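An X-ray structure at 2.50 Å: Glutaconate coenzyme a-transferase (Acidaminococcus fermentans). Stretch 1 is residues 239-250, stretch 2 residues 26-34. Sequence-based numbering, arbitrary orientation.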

ATOM      1  N   LEU A 239      10.445  11.172  20.281  1.00 16.90           N
ATOM      2  CA  LEU A 239       9.247  10.318  20.210  1.00 17.35           C
ATOM      3  C   LEU A 239       8.166  10.900  21.114  1.00 13.46           C
ATOM      4  O   LEU A 239       8.338  10.953  22.315  1.00 18.15           O
ATOM      5  CB  LEU A 239       9.579   8.887  20.653  1.00 16.35           C
ATOM      6  CG  LEU A 239       8.511   7.801  20.435  1.00 21.31           C
ATOM      7  CD1 LEU A 239       7.898   7.906  19.051  1.00 18.81           C
ATOM      8  CD2 LEU A 239       9.104   6.401  20.625  1.00 20.03           C
ATOM      9  N   ALA A 240       7.090  11.405  20.536  1.00 12.10           N
ATOM     10  CA  ALA A 240       6.005  11.978  21.313  1.00 10.75           C
ATOM     11  C   ALA A 240       4.615  11.636  20.765  1.00 12.88           C
ATOM     12  O   ALA A 240       4.050  12.405  19.970  1.00 11.47           O
ATOM     13  CB  ALA A 240       6.160  13.445  21.409  1.00  4.15           C
ATOM     14  N   PRO A 241       4.065  10.460  21.165  1.00 12.61           N
ATOM     15  CA  PRO A 241       2.750   9.945  20.772  1.00 13.40           C
ATOM     16  C   PRO A 241       1.651  10.925  21.125  1.00 15.81           C
ATOM     17  O   PRO A 241       1.552  11.350  22.266  1.00 19.60           O
ATOM     18  CB  PRO A 241       2.632   8.678  21.590  1.00 12.50           C
ATOM     19  CG  PRO A 241       4.032   8.168  21.573  1.00 14.64           C
ATOM     20  CD  PRO A 241       4.827   9.417  21.875  1.00 11.85           C
ATOM     21  N   TYR A 242       0.790  11.220  20.152  1.00 16.51           N
ATOM     22  CA  TYR A 242      -0.303  12.178  20.295  1.00 16.72           C
ATOM     23  C   TYR A 242       0.252  13.540  20.655  1.00 19.19           C
ATOM     24  O   TYR A 242      -0.457  14.369  21.234  1.00 22.69           O
ATOM     25  CB  TYR A 242      -1.337  11.749  21.352  1.00 15.65           C
ATOM     26  CG  TYR A 242      -2.009  10.438  21.064  1.00 10.35           C
ATOM     27  CD1 TYR A 242      -1.403   9.251  21.456  1.00 12.24           C
ATOM     28  CD2 TYR A 242      -3.227  10.371  20.366  1.00 11.50           C
ATOM     29  CE1 TYR A 242      -1.968   8.009  21.169  1.00 11.71           C
ATOM     30  CE2 TYR A 242      -3.814   9.113  20.066  1.00 13.05           C
ATOM     31  CZ  TYR A 242      -3.157   7.938  20.481  1.00 13.27           C
ATOM     32  OH  TYR A 242      -3.626   6.670  20.205  1.00 22.16           O
ATOM     33  N   GLY A 243       1.514  13.771  20.285  1.00 17.78           N
ATOM     34  CA  GLY A 243       2.157  15.041  20.558  1.00 13.89           C
ATOM     35  C   GLY A 243       1.457  16.256  19.979  1.00 12.82           C
ATOM     36  O   GLY A 243       1.820  17.390  20.303  1.00 15.90           O
ATOM     37  N   ALA A 244       0.472  16.043  19.112  1.00 12.17           N
ATOM     38  CA  ALA A 244      -0.252  17.160  18.504  1.00 13.05           C
ATOM     39  C   ALA A 244      -1.519  17.422  19.265  1.00 14.63           C
ATOM     40  O   ALA A 244      -2.185  18.420  19.030  1.00 13.27           O
ATOM     41  CB  ALA A 244      -0.588  16.863  17.036  1.00 13.09           C
ATOM     42  N   HIS A 245      -1.849  16.525  20.191  1.00 16.67           N
ATOM     43  CA  HIS A 245      -3.071  16.651  20.967  1.00 18.50           C
ATOM     44  C   HIS A 245      -3.072  17.982  21.676  1.00 17.23           C
ATOM     45  O   HIS A 245      -2.060  18.373  22.257  1.00 20.19           O
ATOM     46  CB  HIS A 245      -3.196  15.497  21.965  1.00 21.91           C
ATOM     47  CG  HIS A 245      -4.438  15.555  22.799  1.00 24.86           C
ATOM     48  ND1 HIS A 245      -4.633  16.498  23.785  1.00 26.97           N
ATOM     49  CD2 HIS A 245      -5.554  14.792  22.787  1.00 28.67           C
ATOM     50  CE1 HIS A 245      -5.816  16.319  24.341  1.00 27.61           C
ATOM     51  NE2 HIS A 245      -6.394  15.289  23.756  1.00 30.72           N
ATOM     52  N   PRO A 246      -4.220  18.668  21.710  1.00 15.86           N
ATOM     53  CA  PRO A 246      -5.560  18.383  21.180  1.00 18.31           C
ATOM     54  C   PRO A 246      -5.833  18.595  19.679  1.00 19.79           C
ATOM     55  O   PRO A 246      -6.995  18.683  19.291  1.00 19.22           O
ATOM     56  CB  PRO A 246      -6.416  19.381  21.953  1.00 20.02           C
ATOM     57  CG  PRO A 246      -5.561  20.583  21.940  1.00 15.10           C
ATOM     58  CD  PRO A 246      -4.226  19.973  22.389  1.00 16.21           C
ATOM     59  N   SER A 247      -4.811  18.742  18.843  1.00 19.70           N
ATOM     60  CA  SER A 247      -5.074  18.983  17.433  1.00 16.39           C
ATOM     61  C   SER A 247      -5.000  17.698  16.621  1.00 16.47           C
ATOM     62  O   SER A 247      -4.458  16.678  17.093  1.00 14.42           O
ATOM     63  CB  SER A 247      -4.123  20.045  16.891  1.00 13.98           C
ATOM     64  OG  SER A 247      -2.802  19.562  16.858  1.00 11.06           O
ATOM     65  N   GLN A 248      -5.574  17.749  15.417  1.00 15.28           N
ATOM     66  CA  GLN A 248      -5.605  16.596  14.498  1.00 14.84           C
ATOM     67  C   GLN A 248      -4.204  16.178  14.082  1.00 14.92           C
ATOM     68  O   GLN A 248      -3.228  16.876  14.327  1.00 21.29           O
ATOM     69  CB  GLN A 248      -6.411  16.919  13.230  1.00  7.35           C
ATOM     70  CG  GLN A 248      -7.711  17.580  13.518  1.00  9.28           C
ATOM     71  CD  GLN A 248      -8.529  17.792  12.302  1.00 13.77           C
ATOM     72  OE1 GLN A 248      -8.431  18.831  11.638  1.00 14.03           O
ATOM     73  NE2 GLN A 248      -9.377  16.816  11.989  1.00 19.47           N
ATOM     74  N   CYS A 249      -4.116  15.030  13.449  1.00  9.96           N
ATOM     75  CA  CYS A 249      -2.864  14.541  12.972  1.00  8.41           C
ATOM     76  C   CYS A 249      -3.277  13.457  12.012  1.00 12.50           C
ATOM     77  O   CYS A 249      -3.572  12.311  12.404  1.00 14.28           O
ATOM     78  CB  CYS A 249      -2.037  14.010  14.111  1.00  6.41           C
ATOM     79  SG  CYS A 249      -0.516  13.260  13.581  1.00  9.58           S
ATOM     80  N   TYR A 250      -3.401  13.891  10.760  1.00 11.29           N
ATOM     81  CA  TYR A 250      -3.798  13.086   9.627  1.00  9.82           C
ATOM     82  C   TYR A 250      -3.462  11.600   9.680  1.00 10.83           C
ATOM     83  O   TYR A 250      -2.311  11.213   9.867  1.00 11.39           O
ATOM     84  CB  TYR A 250      -3.213  13.710   8.355  1.00 12.00           C
ATOM     85  CG  TYR A 250      -3.714  13.085   7.072  1.00 11.68           C
ATOM     86  CD1 TYR A 250      -3.131  11.922   6.572  1.00 10.85           C
ATOM     87  CD2 TYR A 250      -4.807  13.623   6.386  1.00 11.04           C
ATOM     88  CE1 TYR A 250      -3.619  11.310   5.445  1.00  6.43           C
ATOM     89  CE2 TYR A 250      -5.305  13.007   5.238  1.00  6.67           C
ATOM     90  CZ  TYR A 250      -4.705  11.856   4.785  1.00  6.61           C
ATOM     91  OH  TYR A 250      -5.194  11.205   3.672  1.00 15.11           O
TER
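Stretch 2, residues 26-34: TTDRKPYAA

Stretch 1 contains two consecutive, overlapping turns, a type II beta turn from A240 to G243 and a type I turn from Y242 to H245, closed by G243 N to A240 O at 2.9 Å and H245 N to Y242 O at 2.8 Å. A cis peptide bond precedes P246, and from S247 to C249 the chain is more extended. Stretch 2 begins as a loop, and P31 holds the N-cap position of a helix that starts at Y32 and continues beyond A34. The two meet in two places. At one, S247, Q248 and C249 pair with T27, D28 and R29 in the same direction, with CA atoms 4.6, 4.5 and 4.9 Å apart. At the other, G243 and A244 lie against A33 and Y32, with CA atoms 4.9 and 5.1 Å apart, so that here the order is reversed.

A single beta bridge joins Q248 and D28. Q248 N donates to T27 O at 2.8 Å, and R29 N donates to Q248 O at 2.8 Å; both bonds of the bridge therefore use the backbone of Q248 and the residues flanking D28. At the turns, G243 O accepts a hydrogen bond from A33 N at 3.0 Å, which gives an amide in the first turn of the helix a partner. Close by, A244 CA approaches K30 O at 3.2 Å in a CA-H...O contact.

S247 ties the two regions together. With chi1 in the p rotamer, its OG donates to A244 O at 2.5 Å, within its own stretch, and accepts from K30 N at 3.1 Å. S247 CB also packs tightly on T27 O, at 3.0 Å.

Y32 points toward stretch 1 and has the largest area covered by the other stretch. P246 CD lies over one face of its ring, 3.9 Å from the centroid of the Y32 ring and 11° off the normal, a CH-pi contact, while S247 OG sits at the ring edge, 4.1 Å from Y32 CD2. The carbonyl of H245 also comes close to Y32, with H245 O 3.1 Å from Y32 CB. A33 also points toward stretch 1, and its CB meets A240 CB at 4.3 Å, a small apolar contact.

Two waters extend the pairing. One lies 2.7 Å from T27 OG1 and donates to Q248 OE1 at 2.6 Å; the second donates to D28 OD1 at 2.5 Å and accepts from Y250 N at 3.0 Å.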

ATOM      1  N   THR A  26      -3.629  25.806  12.610  1.00 16.72           N
ATOM      2  CA  THR A  26      -4.655  25.958  13.660  1.00 17.13           C
ATOM      3  C   THR A  26      -4.929  24.732  14.554  1.00 15.86           C
ATOM      4  O   THR A  26      -4.170  24.490  15.504  1.00 17.29           O
ATOM      5  CB  THR A  26      -5.944  26.643  13.133  1.00 15.38           C
ATOM      6  OG1 THR A  26      -6.529  25.861  12.094  1.00 21.77           O
ATOM      7  CG2 THR A  26      -5.609  28.004  12.566  1.00 12.80           C
ATOM      8  N   THR A  27      -6.010  23.990  14.319  1.00 16.07           N
ATOM      9  CA  THR A  27      -6.271  22.790  15.130  1.00 15.89           C
ATOM     10  C   THR A  27      -5.798  21.531  14.413  1.00 15.89           C
ATOM     11  O   THR A  27      -6.219  20.428  14.757  1.00 18.73           O
ATOM     12  CB  THR A  27      -7.752  22.590  15.468  1.00 14.35           C
ATOM     13  OG1 THR A  27      -8.497  22.381  14.261  1.00 18.06           O
ATOM     14  CG2 THR A  27      -8.297  23.785  16.199  1.00 17.28           C
ATOM     15  N   ASP A  28      -4.929  21.688  13.420  1.00 14.73           N
ATOM     16  CA  ASP A  28      -4.405  20.543  12.671  1.00 14.77           C
ATOM     17  C   ASP A  28      -2.872  20.458  12.781  1.00 14.78           C
ATOM     18  O   ASP A  28      -2.167  21.398  12.419  1.00 18.51           O
ATOM     19  CB  ASP A  28      -4.860  20.610  11.194  1.00  6.66           C
ATOM     20  CG  ASP A  28      -4.555  19.318  10.400  1.00  9.77           C
ATOM     21  OD1 ASP A  28      -3.821  18.417  10.891  1.00 10.64           O
ATOM     22  OD2 ASP A  28      -5.065  19.193   9.263  1.00 11.89           O
ATOM     23  N   ARG A  29      -2.379  19.332  13.292  1.00 11.47           N
ATOM     24  CA  ARG A  29      -0.947  19.065  13.444  1.00 12.04           C
ATOM     25  C   ARG A  29      -0.031  20.144  14.066  1.00 14.12           C
ATOM     26  O   ARG A  29       1.006  20.478  13.501  1.00 16.05           O
ATOM     27  CB  ARG A  29      -0.358  18.552  12.122  1.00  8.52           C
ATOM     28  CG  ARG A  29       0.550  17.296  12.290  1.00 10.08           C
ATOM     29  CD  ARG A  29       1.231  16.875  10.986  1.00  7.46           C
ATOM     30  NE  ARG A  29       1.932  18.008  10.389  1.00 15.72           N
ATOM     31  CZ  ARG A  29       1.512  18.641   9.295  1.00 21.03           C
ATOM     32  NH1 ARG A  29       0.428  18.224   8.676  1.00 27.59           N
ATOM     33  NH2 ARG A  29       2.043  19.796   8.924  1.00 21.78           N
ATOM     34  N   LYS A  30      -0.403  20.657  15.238  1.00 13.26           N
ATOM     35  CA  LYS A  30       0.381  21.656  15.972  1.00 13.70           C
ATOM     36  C   LYS A  30       1.366  20.951  16.949  1.00 16.63           C
ATOM     37  O   LYS A  30       1.024  19.953  17.590  1.00 22.34           O
ATOM     38  CB  LYS A  30      -0.561  22.540  16.785  1.00 11.31           C
ATOM     39  CG  LYS A  30      -0.533  24.002  16.431  1.00  8.88           C
ATOM     40  CD  LYS A  30      -1.264  24.268  15.164  1.00  6.17           C
ATOM     41  CE  LYS A  30      -1.146  25.721  14.808  1.00 10.64           C
ATOM     42  NZ  LYS A  30       0.301  26.074  14.629  1.00 15.23           N
ATOM     43  N   PRO A  31       2.590  21.469  17.105  1.00 17.10           N
ATOM     44  CA  PRO A  31       3.488  20.768  18.034  1.00 17.69           C
ATOM     45  C   PRO A  31       3.228  21.101  19.527  1.00 20.05           C
ATOM     46  O   PRO A  31       4.011  21.825  20.172  1.00 22.17           O
ATOM     47  CB  PRO A  31       4.863  21.228  17.560  1.00 14.84           C
ATOM     48  CG  PRO A  31       4.577  22.666  17.158  1.00 14.09           C
ATOM     49  CD  PRO A  31       3.297  22.538  16.375  1.00 15.30           C
ATOM     50  N   TYR A  32       2.170  20.517  20.092  1.00 18.97           N
ATOM     51  CA  TYR A  32       1.802  20.759  21.494  1.00 13.56           C
ATOM     52  C   TYR A  32       2.733  20.205  22.574  1.00 12.74           C
ATOM     53  O   TYR A  32       3.097  20.939  23.485  1.00 10.06           O
ATOM     54  CB  TYR A  32       0.358  20.320  21.774  1.00 10.90           C
ATOM     55  CG  TYR A  32      -0.646  21.390  21.421  1.00  6.53           C
ATOM     56  CD1 TYR A  32      -0.849  22.464  22.258  1.00  3.54           C
ATOM     57  CD2 TYR A  32      -1.347  21.355  20.226  1.00  3.49           C
ATOM     58  CE1 TYR A  32      -1.704  23.478  21.918  1.00  2.00           C
ATOM     59  CE2 TYR A  32      -2.204  22.372  19.883  1.00  2.00           C
ATOM     60  CZ  TYR A  32      -2.372  23.429  20.736  1.00  2.00           C
ATOM     61  OH  TYR A  32      -3.175  24.486  20.390  1.00  4.64           O
ATOM     62  N   ALA A  33       3.140  18.940  22.488  1.00 13.10           N
ATOM     63  CA  ALA A  33       4.030  18.397  23.523  1.00 15.77           C
ATOM     64  C   ALA A  33       5.194  19.353  23.758  1.00 17.03           C
ATOM     65  O   ALA A  33       5.469  19.743  24.893  1.00 17.46           O
ATOM     66  CB  ALA A  33       4.554  17.030  23.136  1.00 14.45           C
ATOM     67  N   ALA A  34       5.781  19.809  22.651  1.00 19.88           N
ATOM     68  CA  ALA A  34       6.912  20.730  22.643  1.00 18.63           C
ATOM     69  C   ALA A  34       6.546  22.078  23.236  1.00 17.25           C
ATOM     70  O   ALA A  34       7.257  22.578  24.100  1.00 20.43           O
ATOM     71  CB  ALA A  34       7.426  20.919  21.229  1.00 17.17           C
TER
HETATM   72  O   HOH W   1      -8.315  21.386  11.784  1.00 14.91           O
HETATM   73  O   HOH W   2      -2.622  16.563   9.731  1.00 20.49           O